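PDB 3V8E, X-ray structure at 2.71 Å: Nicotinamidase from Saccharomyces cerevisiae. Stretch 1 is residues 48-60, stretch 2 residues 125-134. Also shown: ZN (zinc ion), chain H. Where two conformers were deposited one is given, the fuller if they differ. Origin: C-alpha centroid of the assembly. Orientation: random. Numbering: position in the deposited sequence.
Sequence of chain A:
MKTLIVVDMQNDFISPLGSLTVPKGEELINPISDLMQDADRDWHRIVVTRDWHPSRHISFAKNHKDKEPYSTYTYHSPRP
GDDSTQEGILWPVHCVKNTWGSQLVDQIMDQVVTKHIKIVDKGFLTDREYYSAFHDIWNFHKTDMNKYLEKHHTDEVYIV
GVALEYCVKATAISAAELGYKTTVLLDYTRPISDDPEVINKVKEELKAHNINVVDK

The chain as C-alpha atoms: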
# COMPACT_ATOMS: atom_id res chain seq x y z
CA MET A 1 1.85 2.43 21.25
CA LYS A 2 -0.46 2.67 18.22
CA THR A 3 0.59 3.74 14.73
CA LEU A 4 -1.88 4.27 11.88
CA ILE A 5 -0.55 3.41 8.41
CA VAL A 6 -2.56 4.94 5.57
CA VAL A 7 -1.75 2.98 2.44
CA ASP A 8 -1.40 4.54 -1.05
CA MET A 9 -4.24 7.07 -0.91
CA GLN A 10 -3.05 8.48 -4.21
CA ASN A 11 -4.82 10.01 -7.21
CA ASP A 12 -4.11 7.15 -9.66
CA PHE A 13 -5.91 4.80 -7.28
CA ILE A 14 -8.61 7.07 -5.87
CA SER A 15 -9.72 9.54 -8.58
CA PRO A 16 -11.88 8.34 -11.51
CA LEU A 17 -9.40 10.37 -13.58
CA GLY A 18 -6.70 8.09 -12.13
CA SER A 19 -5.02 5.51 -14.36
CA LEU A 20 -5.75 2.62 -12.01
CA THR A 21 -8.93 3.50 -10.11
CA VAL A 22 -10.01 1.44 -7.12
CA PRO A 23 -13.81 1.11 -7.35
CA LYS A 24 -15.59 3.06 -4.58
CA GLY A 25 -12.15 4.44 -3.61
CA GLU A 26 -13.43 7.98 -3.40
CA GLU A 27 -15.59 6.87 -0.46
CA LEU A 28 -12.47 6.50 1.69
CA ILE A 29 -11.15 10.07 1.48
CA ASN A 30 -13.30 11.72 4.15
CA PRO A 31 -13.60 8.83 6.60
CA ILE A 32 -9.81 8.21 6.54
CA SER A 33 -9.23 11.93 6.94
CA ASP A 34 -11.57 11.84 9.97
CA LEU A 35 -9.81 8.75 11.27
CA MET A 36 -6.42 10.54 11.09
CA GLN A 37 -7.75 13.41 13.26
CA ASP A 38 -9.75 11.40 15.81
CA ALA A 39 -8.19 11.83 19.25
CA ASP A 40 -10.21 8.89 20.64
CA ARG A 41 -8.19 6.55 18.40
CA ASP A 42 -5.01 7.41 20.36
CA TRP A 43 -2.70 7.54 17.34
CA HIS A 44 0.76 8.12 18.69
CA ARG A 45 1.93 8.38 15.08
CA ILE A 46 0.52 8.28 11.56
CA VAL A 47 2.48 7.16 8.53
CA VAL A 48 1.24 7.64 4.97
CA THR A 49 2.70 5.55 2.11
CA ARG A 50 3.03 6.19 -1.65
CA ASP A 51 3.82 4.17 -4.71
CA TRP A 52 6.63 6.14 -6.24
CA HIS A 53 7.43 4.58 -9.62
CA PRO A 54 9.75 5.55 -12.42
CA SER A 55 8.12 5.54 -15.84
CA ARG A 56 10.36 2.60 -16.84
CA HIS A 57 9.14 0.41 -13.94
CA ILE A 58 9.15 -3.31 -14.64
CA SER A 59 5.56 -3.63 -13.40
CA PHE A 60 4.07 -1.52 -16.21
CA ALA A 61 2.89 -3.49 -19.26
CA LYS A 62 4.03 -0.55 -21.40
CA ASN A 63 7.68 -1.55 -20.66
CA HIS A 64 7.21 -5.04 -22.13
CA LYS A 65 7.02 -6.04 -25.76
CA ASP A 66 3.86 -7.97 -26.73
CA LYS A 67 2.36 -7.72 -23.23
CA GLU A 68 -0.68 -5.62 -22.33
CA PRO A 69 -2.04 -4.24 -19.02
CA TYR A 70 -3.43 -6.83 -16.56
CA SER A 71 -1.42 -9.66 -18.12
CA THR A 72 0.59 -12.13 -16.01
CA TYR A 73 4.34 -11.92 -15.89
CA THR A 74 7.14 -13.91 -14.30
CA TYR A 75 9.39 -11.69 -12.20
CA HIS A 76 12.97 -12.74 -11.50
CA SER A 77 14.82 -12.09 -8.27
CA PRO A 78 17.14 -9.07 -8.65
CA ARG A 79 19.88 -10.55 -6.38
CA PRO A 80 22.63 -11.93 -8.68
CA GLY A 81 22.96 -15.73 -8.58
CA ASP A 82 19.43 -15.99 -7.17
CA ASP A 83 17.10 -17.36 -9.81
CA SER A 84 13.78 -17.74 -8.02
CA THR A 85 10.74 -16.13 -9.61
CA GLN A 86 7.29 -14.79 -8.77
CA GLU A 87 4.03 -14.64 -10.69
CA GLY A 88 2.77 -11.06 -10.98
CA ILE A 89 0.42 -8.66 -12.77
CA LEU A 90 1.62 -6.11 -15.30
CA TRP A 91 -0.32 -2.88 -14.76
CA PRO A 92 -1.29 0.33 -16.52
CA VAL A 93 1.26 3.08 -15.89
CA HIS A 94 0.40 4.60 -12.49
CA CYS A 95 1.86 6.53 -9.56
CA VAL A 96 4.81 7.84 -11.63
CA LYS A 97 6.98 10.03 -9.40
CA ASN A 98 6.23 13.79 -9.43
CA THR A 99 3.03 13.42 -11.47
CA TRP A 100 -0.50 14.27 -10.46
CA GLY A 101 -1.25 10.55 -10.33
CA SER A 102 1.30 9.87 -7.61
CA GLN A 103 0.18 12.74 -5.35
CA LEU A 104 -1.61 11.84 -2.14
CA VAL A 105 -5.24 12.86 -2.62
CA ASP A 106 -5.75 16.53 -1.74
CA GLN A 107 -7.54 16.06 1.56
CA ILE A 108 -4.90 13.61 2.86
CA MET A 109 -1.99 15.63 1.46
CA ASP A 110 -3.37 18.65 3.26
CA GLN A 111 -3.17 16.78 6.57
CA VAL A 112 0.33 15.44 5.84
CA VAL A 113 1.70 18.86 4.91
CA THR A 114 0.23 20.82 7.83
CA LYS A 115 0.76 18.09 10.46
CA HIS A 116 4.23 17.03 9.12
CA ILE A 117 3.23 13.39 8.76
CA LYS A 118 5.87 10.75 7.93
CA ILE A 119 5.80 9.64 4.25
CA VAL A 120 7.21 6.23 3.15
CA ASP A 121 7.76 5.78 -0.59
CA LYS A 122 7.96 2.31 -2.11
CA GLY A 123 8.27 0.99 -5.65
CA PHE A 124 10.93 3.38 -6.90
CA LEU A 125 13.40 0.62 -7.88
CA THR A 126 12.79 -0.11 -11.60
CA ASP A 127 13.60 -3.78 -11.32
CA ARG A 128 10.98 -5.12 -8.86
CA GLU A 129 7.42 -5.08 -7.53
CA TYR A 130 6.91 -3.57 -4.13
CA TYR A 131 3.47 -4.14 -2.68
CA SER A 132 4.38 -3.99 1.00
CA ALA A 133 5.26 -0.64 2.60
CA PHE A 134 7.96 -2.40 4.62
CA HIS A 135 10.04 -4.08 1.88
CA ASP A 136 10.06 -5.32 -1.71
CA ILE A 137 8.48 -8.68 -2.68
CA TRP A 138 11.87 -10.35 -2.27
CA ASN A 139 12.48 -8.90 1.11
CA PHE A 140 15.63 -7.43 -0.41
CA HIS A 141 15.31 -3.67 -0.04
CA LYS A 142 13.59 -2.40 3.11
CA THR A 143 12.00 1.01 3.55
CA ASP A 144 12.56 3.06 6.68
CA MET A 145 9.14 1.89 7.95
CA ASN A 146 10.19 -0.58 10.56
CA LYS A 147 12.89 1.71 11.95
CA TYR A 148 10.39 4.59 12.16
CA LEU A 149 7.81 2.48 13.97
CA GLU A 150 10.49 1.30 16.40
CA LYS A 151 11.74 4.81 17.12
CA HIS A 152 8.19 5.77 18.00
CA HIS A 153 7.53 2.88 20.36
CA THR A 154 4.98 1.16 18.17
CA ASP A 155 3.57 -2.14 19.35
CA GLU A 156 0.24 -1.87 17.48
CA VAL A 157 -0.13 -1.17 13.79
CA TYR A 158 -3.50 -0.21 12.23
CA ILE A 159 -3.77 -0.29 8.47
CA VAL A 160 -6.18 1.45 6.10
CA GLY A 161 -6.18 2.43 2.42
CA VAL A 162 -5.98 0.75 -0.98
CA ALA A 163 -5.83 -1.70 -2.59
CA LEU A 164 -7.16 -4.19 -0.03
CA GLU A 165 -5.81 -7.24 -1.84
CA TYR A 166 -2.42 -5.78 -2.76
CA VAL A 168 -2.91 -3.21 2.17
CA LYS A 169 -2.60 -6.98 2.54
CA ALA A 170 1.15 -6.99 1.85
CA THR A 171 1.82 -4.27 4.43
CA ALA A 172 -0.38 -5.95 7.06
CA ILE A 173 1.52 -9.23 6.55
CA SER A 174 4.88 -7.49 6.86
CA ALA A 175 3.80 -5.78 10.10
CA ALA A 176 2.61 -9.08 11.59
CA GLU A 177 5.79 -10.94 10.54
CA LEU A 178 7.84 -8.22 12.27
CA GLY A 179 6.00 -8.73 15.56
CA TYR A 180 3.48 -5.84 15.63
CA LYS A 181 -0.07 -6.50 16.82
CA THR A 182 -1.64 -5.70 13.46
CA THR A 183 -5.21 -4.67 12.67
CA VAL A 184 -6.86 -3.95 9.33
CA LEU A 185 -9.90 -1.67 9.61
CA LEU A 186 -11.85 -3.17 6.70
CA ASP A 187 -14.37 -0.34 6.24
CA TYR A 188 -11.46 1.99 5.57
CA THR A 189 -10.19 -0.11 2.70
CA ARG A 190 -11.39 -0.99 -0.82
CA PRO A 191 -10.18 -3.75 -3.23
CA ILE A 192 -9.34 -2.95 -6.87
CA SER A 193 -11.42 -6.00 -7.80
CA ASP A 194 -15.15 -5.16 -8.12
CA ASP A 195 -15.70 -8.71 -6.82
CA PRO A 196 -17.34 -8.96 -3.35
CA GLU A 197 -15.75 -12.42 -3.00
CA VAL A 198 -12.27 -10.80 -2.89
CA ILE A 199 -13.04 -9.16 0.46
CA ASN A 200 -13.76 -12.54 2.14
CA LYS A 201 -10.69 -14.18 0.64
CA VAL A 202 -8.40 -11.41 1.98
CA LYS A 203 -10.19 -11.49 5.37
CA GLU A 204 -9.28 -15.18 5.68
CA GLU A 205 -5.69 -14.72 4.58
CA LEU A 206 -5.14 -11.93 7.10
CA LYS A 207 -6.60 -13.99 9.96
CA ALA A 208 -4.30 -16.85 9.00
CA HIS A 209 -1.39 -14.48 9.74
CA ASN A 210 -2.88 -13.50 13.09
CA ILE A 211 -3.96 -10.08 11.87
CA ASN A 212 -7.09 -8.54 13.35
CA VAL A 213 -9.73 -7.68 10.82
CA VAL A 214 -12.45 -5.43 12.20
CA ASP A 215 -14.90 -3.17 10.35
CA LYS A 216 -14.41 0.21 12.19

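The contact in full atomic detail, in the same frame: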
# COMPACT_ATOMS: atom_id res chain seq x y z
N VAL A 48 1.90 7.85 6.27
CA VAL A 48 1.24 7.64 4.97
C VAL A 48 2.25 7.07 3.99
O VAL A 48 3.44 7.42 4.08
CB VAL A 48 0.59 8.91 4.37
CG1 VAL A 48 -0.39 9.50 5.37
CG2 VAL A 48 1.64 9.93 3.96
N THR A 49 1.80 6.20 3.09
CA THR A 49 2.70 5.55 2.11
C THR A 49 2.32 5.97 0.69
O THR A 49 1.17 6.30 0.43
CB THR A 49 2.68 4.01 2.19
OG1 THR A 49 1.49 3.52 1.57
CG2 THR A 49 2.71 3.50 3.63
N ARG A 50 3.28 5.92 -0.23
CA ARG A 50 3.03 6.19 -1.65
C ARG A 50 3.77 5.22 -2.55
O ARG A 50 4.95 4.91 -2.30
CB ARG A 50 3.48 7.60 -2.02
CG ARG A 50 2.87 8.69 -1.18
CD ARG A 50 3.29 10.05 -1.68
NE ARG A 50 4.74 10.16 -1.69
CZ ARG A 50 5.40 11.30 -1.89
NH1 ARG A 50 4.72 12.41 -2.09
NH2 ARG A 50 6.73 11.31 -1.90
N ASP A 51 3.11 4.75 -3.59
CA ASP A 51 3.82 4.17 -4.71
C ASP A 51 4.52 5.30 -5.41
O ASP A 51 3.93 6.34 -5.64
CB ASP A 51 2.87 3.50 -5.67
CG ASP A 51 2.79 2.03 -5.47
OD1 ASP A 51 3.23 1.52 -4.42
OD2 ASP A 51 2.30 1.35 -6.40
N TRP A 52 5.78 5.08 -5.75
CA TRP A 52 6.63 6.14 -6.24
C TRP A 52 7.46 5.59 -7.38
O TRP A 52 8.67 5.40 -7.25
CB TRP A 52 7.51 6.64 -5.08
CG TRP A 52 8.05 8.03 -5.26
CD1 TRP A 52 9.38 8.40 -5.40
CD2 TRP A 52 7.30 9.28 -5.32
NE1 TRP A 52 9.50 9.77 -5.55
CE2 TRP A 52 8.29 10.35 -5.51
CE3 TRP A 52 5.95 9.62 -5.24
CZ2 TRP A 52 7.91 11.68 -5.62
CZ3 TRP A 52 5.59 10.96 -5.35
CH2 TRP A 52 6.55 11.97 -5.53
N HIS A 53 6.82 5.32 -8.51
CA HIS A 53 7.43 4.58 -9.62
C HIS A 53 8.13 5.43 -10.65
O HIS A 53 7.67 6.53 -10.98
CB HIS A 53 6.37 3.80 -10.37
CG HIS A 53 5.69 2.74 -9.56
ND1 HIS A 53 6.36 1.82 -8.85
CD2 HIS A 53 4.34 2.41 -9.45
CE1 HIS A 53 5.50 0.97 -8.27
NE2 HIS A 53 4.26 1.33 -8.64
N PRO A 54 9.23 4.91 -11.22
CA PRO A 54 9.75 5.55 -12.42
C PRO A 54 8.90 5.15 -13.62
O PRO A 54 8.22 4.13 -13.57
CB PRO A 54 11.15 4.95 -12.55
CG PRO A 54 11.05 3.62 -11.88
CD PRO A 54 10.06 3.78 -10.77
N SER A 55 8.94 5.91 -14.70
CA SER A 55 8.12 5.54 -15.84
C SER A 55 8.56 4.22 -16.50
O SER A 55 7.76 3.54 -17.16
CB SER A 55 8.01 6.69 -16.86
OG SER A 55 9.05 6.62 -17.81
N ARG A 56 9.82 3.85 -16.29
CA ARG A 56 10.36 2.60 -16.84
C ARG A 56 10.17 1.37 -15.94
O ARG A 56 10.75 0.33 -16.20
CB ARG A 56 11.83 2.76 -17.19
CG ARG A 56 12.03 3.46 -18.52
CD ARG A 56 13.40 4.13 -18.59
NE ARG A 56 13.72 4.52 -19.96
CZ ARG A 56 14.20 3.69 -20.89
NH1 ARG A 56 14.42 2.40 -20.61
NH2 ARG A 56 14.47 4.15 -22.11
N HIS A 57 9.35 1.49 -14.90
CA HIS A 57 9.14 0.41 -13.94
C HIS A 57 8.73 -0.91 -14.56
O HIS A 57 7.86 -0.99 -15.44
CB HIS A 57 8.15 0.83 -12.87
CG HIS A 57 8.25 0.01 -11.61
ND1 HIS A 57 7.47 -1.08 -11.39
CD2 HIS A 57 9.08 0.13 -10.51
CE1 HIS A 57 7.79 -1.62 -10.20
NE2 HIS A 57 8.77 -0.88 -9.66
N ILE A 58 9.37 -1.98 -14.09
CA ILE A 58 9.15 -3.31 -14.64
C ILE A 58 7.70 -3.79 -14.51
O ILE A 58 7.27 -4.69 -15.25
CB ILE A 58 10.10 -4.34 -13.99
CG1 ILE A 58 10.28 -5.55 -14.90
CG2 ILE A 58 9.67 -4.69 -12.57
CD1 ILE A 58 11.39 -6.47 -14.46
N SER A 59 6.93 -3.17 -13.61
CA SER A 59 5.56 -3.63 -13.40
C SER A 59 4.55 -3.05 -14.38
O SER A 59 3.39 -3.47 -14.38
CB SER A 59 5.11 -3.41 -11.96
OG SER A 59 4.80 -2.05 -11.70
N PHE A 60 4.97 -2.09 -15.21
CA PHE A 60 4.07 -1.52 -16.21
C PHE A 60 4.12 -2.32 -17.49
O PHE A 60 5.19 -2.49 -18.08
CB PHE A 60 4.49 -0.08 -16.55
CG PHE A 60 4.50 0.85 -15.38
CD1 PHE A 60 3.79 0.57 -14.22
CD2 PHE A 60 5.19 2.06 -15.47
CE1 PHE A 60 3.80 1.47 -13.16
CE2 PHE A 60 5.21 2.95 -14.42
CZ PHE A 60 4.51 2.66 -13.26
N LEU A 125 12.43 1.42 -7.13
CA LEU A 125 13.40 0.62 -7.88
C LEU A 125 12.75 0.05 -9.15
O LEU A 125 11.71 -0.61 -9.07
CB LEU A 125 13.98 -0.50 -7.01
CG LEU A 125 14.61 -0.03 -5.71
CD1 LEU A 125 14.80 -1.19 -4.74
CD2 LEU A 125 15.89 0.76 -5.96
N THR A 126 13.37 0.31 -10.31
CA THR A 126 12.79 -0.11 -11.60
C THR A 126 12.65 -1.61 -11.74
O THR A 126 11.86 -2.06 -12.56
CB THR A 126 13.69 0.23 -12.81
OG1 THR A 126 14.74 1.12 -12.43
CG2 THR A 126 12.89 0.84 -13.91
N ASP A 127 13.43 -2.37 -11.00
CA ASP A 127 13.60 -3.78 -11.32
C ASP A 127 12.71 -4.75 -10.54
O ASP A 127 12.87 -5.97 -10.68
CB ASP A 127 15.08 -4.19 -11.18
CG ASP A 127 15.59 -4.10 -9.74
OD1 ASP A 127 16.70 -4.62 -9.48
OD2 ASP A 127 14.89 -3.54 -8.86
N ARG A 128 11.77 -4.24 -9.73
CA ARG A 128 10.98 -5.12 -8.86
C ARG A 128 9.65 -4.56 -8.38
O ARG A 128 9.50 -3.35 -8.22
CB ARG A 128 11.80 -5.50 -7.63
CG ARG A 128 11.91 -4.38 -6.59
CD ARG A 128 13.09 -4.60 -5.65
NE ARG A 128 14.37 -4.51 -6.36
CZ ARG A 128 15.55 -4.53 -5.77
NH1 ARG A 128 15.61 -4.66 -4.46
NH2 ARG A 128 16.66 -4.42 -6.48
N GLU A 129 8.69 -5.47 -8.15
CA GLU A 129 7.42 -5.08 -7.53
C GLU A 129 7.62 -4.85 -6.03
O GLU A 129 8.57 -5.34 -5.42
CB GLU A 129 6.31 -6.09 -7.81
CG GLU A 129 4.90 -5.67 -7.37
CD GLU A 129 4.39 -4.35 -7.97
OE1 GLU A 129 4.89 -3.26 -7.58
OE2 GLU A 129 3.46 -4.40 -8.82
N TYR A 130 6.72 -4.07 -5.46
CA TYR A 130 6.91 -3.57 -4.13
C TYR A 130 5.53 -3.27 -3.58
O TYR A 130 5.13 -2.12 -3.47
CB TYR A 130 7.72 -2.29 -4.24
CG TYR A 130 8.67 -2.03 -3.11
CD1 TYR A 130 8.23 -2.12 -1.79
CD2 TYR A 130 9.99 -1.66 -3.36
CE1 TYR A 130 9.08 -1.87 -0.73
CE2 TYR A 130 10.85 -1.40 -2.31
CZ TYR A 130 10.39 -1.52 -1.00
OH TYR A 130 11.22 -1.29 0.09
N TYR A 131 4.78 -4.31 -3.25
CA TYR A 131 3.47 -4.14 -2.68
C TYR A 131 3.49 -3.68 -1.22
O TYR A 131 2.76 -2.79 -0.84
CB TYR A 131 2.67 -5.43 -2.84
CG TYR A 131 2.20 -5.63 -4.26
CD1 TYR A 131 1.57 -4.60 -4.96
CD2 TYR A 131 2.37 -6.85 -4.91
CE1 TYR A 131 1.14 -4.78 -6.26
CE2 TYR A 131 1.94 -7.04 -6.21
CZ TYR A 131 1.32 -6.01 -6.88
OH TYR A 131 0.89 -6.19 -8.17
N SER A 132 4.36 -4.27 -0.42
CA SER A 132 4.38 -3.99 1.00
C SER A 132 5.11 -2.68 1.29
O SER A 132 6.12 -2.38 0.65
CB SER A 132 5.06 -5.14 1.73
OG SER A 132 5.36 -4.76 3.04
N ALA A 133 4.62 -1.92 2.27
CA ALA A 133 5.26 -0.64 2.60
C ALA A 133 6.52 -0.84 3.46
O ALA A 133 7.22 0.12 3.82
CB ALA A 133 4.27 0.27 3.28
N PHE A 134 6.80 -2.10 3.80
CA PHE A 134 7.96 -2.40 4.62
C PHE A 134 9.18 -2.82 3.80
O PHE A 134 10.32 -2.54 4.20
CB PHE A 134 7.63 -3.51 5.60
CG PHE A 134 6.84 -3.08 6.79
CD1 PHE A 134 7.47 -2.77 7.99
CD2 PHE A 134 5.43 -3.01 6.73
CE1 PHE A 134 6.73 -2.39 9.11
CE2 PHE A 134 4.68 -2.65 7.85
CZ PHE A 134 5.33 -2.33 9.03
ZN ZN H . 2.17 -0.18 -7.97
O HOH W 1 3.18 -1.90 -9.65

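The most unusual feature of this contact is the placement of H57, whose imidazole is inserted into the mouth of a turn of the other stretch. L125 to R128 form a type I turn, and H57 NE2 lies 3.0 Å from L125 O and also 3.0 Å from R128 O, so one ring nitrogen faces carbonyls from both ends of the turn. The R128 oxygen sits at the ring edge, near its plane, while T126 O lies over one face. The geometry does not settle how a proton would be shared between the two carbonyls.

The other ring nitrogen is held from within its own stretch. S59 N donates to H57 ND1 at 3.1 Å, with an angle of 156°, which makes ND1 an acceptor. S59 OG is also 2.9 Å from H57 ND1 in a hydrogen bond. The ring is thus braced locally by the residue two positions on, with its far nitrogen left to meet the partner. Its chi1 is t.

Beside this ring the two backbones come closest in register, H57 CA lying 4.4 Å from T126 CA. The single hydrogen bond assigned directly between the stretches is made here: I58 N donates to T126 O at 2.9 Å, with an angle of 151°. It is backbone to backbone, so it depends on the path of the chain rather than on side-chain identity. That path is turned twice, with type I turns running from P54 to H57 and from H57 to F60; H57 is the hinge common to both.

Methyl groups pack around this polar centre, against ring carbon and backbone alike. The methyl of T126 meets the first turn, with T126 CG2 3.9 Å from P54 CG and 3.2 Å from R56 O, and T126 has the largest area covered of any residue here. I58 instead lays its CG2 against the backbone of the other turn, 3.6 Å from R128 N. D127 and R128 both point CA-to-CB away from stretch 1, and they pair with each other: R128 NE to D127 OD2 is a 2.7 Å salt bridge. Charge is thus neutralised within the turn, while the contact is carried by the turn's backbone together with the T126 methyl.

Further along, the link becomes indirect. A water donates to E129 OE2 at 2.6 Å and is hydrogen-bonded to S59 OG, also at 2.6 Å, bridging the stretches where S59 CB and E129 OE2 are 3.7 Å apart. The other carboxylate oxygen is used at home, accepting from Y130 N to E129 OE1 at 2.9 Å. Nearby, D51 OD2 binds the zinc ion at 2.2 Å and accepts a weak hydrogen bond from H53 NE2 at 3.0 Å.

At the strand end the contact reduces to simple packing: T49 CG2 touches A133 CB at 3.6 Å, both CA-to-CB bonds pointing toward the opposing stretch. The rule to read is economical: a locally braced ring sits between two turn carbonyls, one backbone hydrogen bond lies beside it, a water bridges S59 and E129, and methyls pack around them.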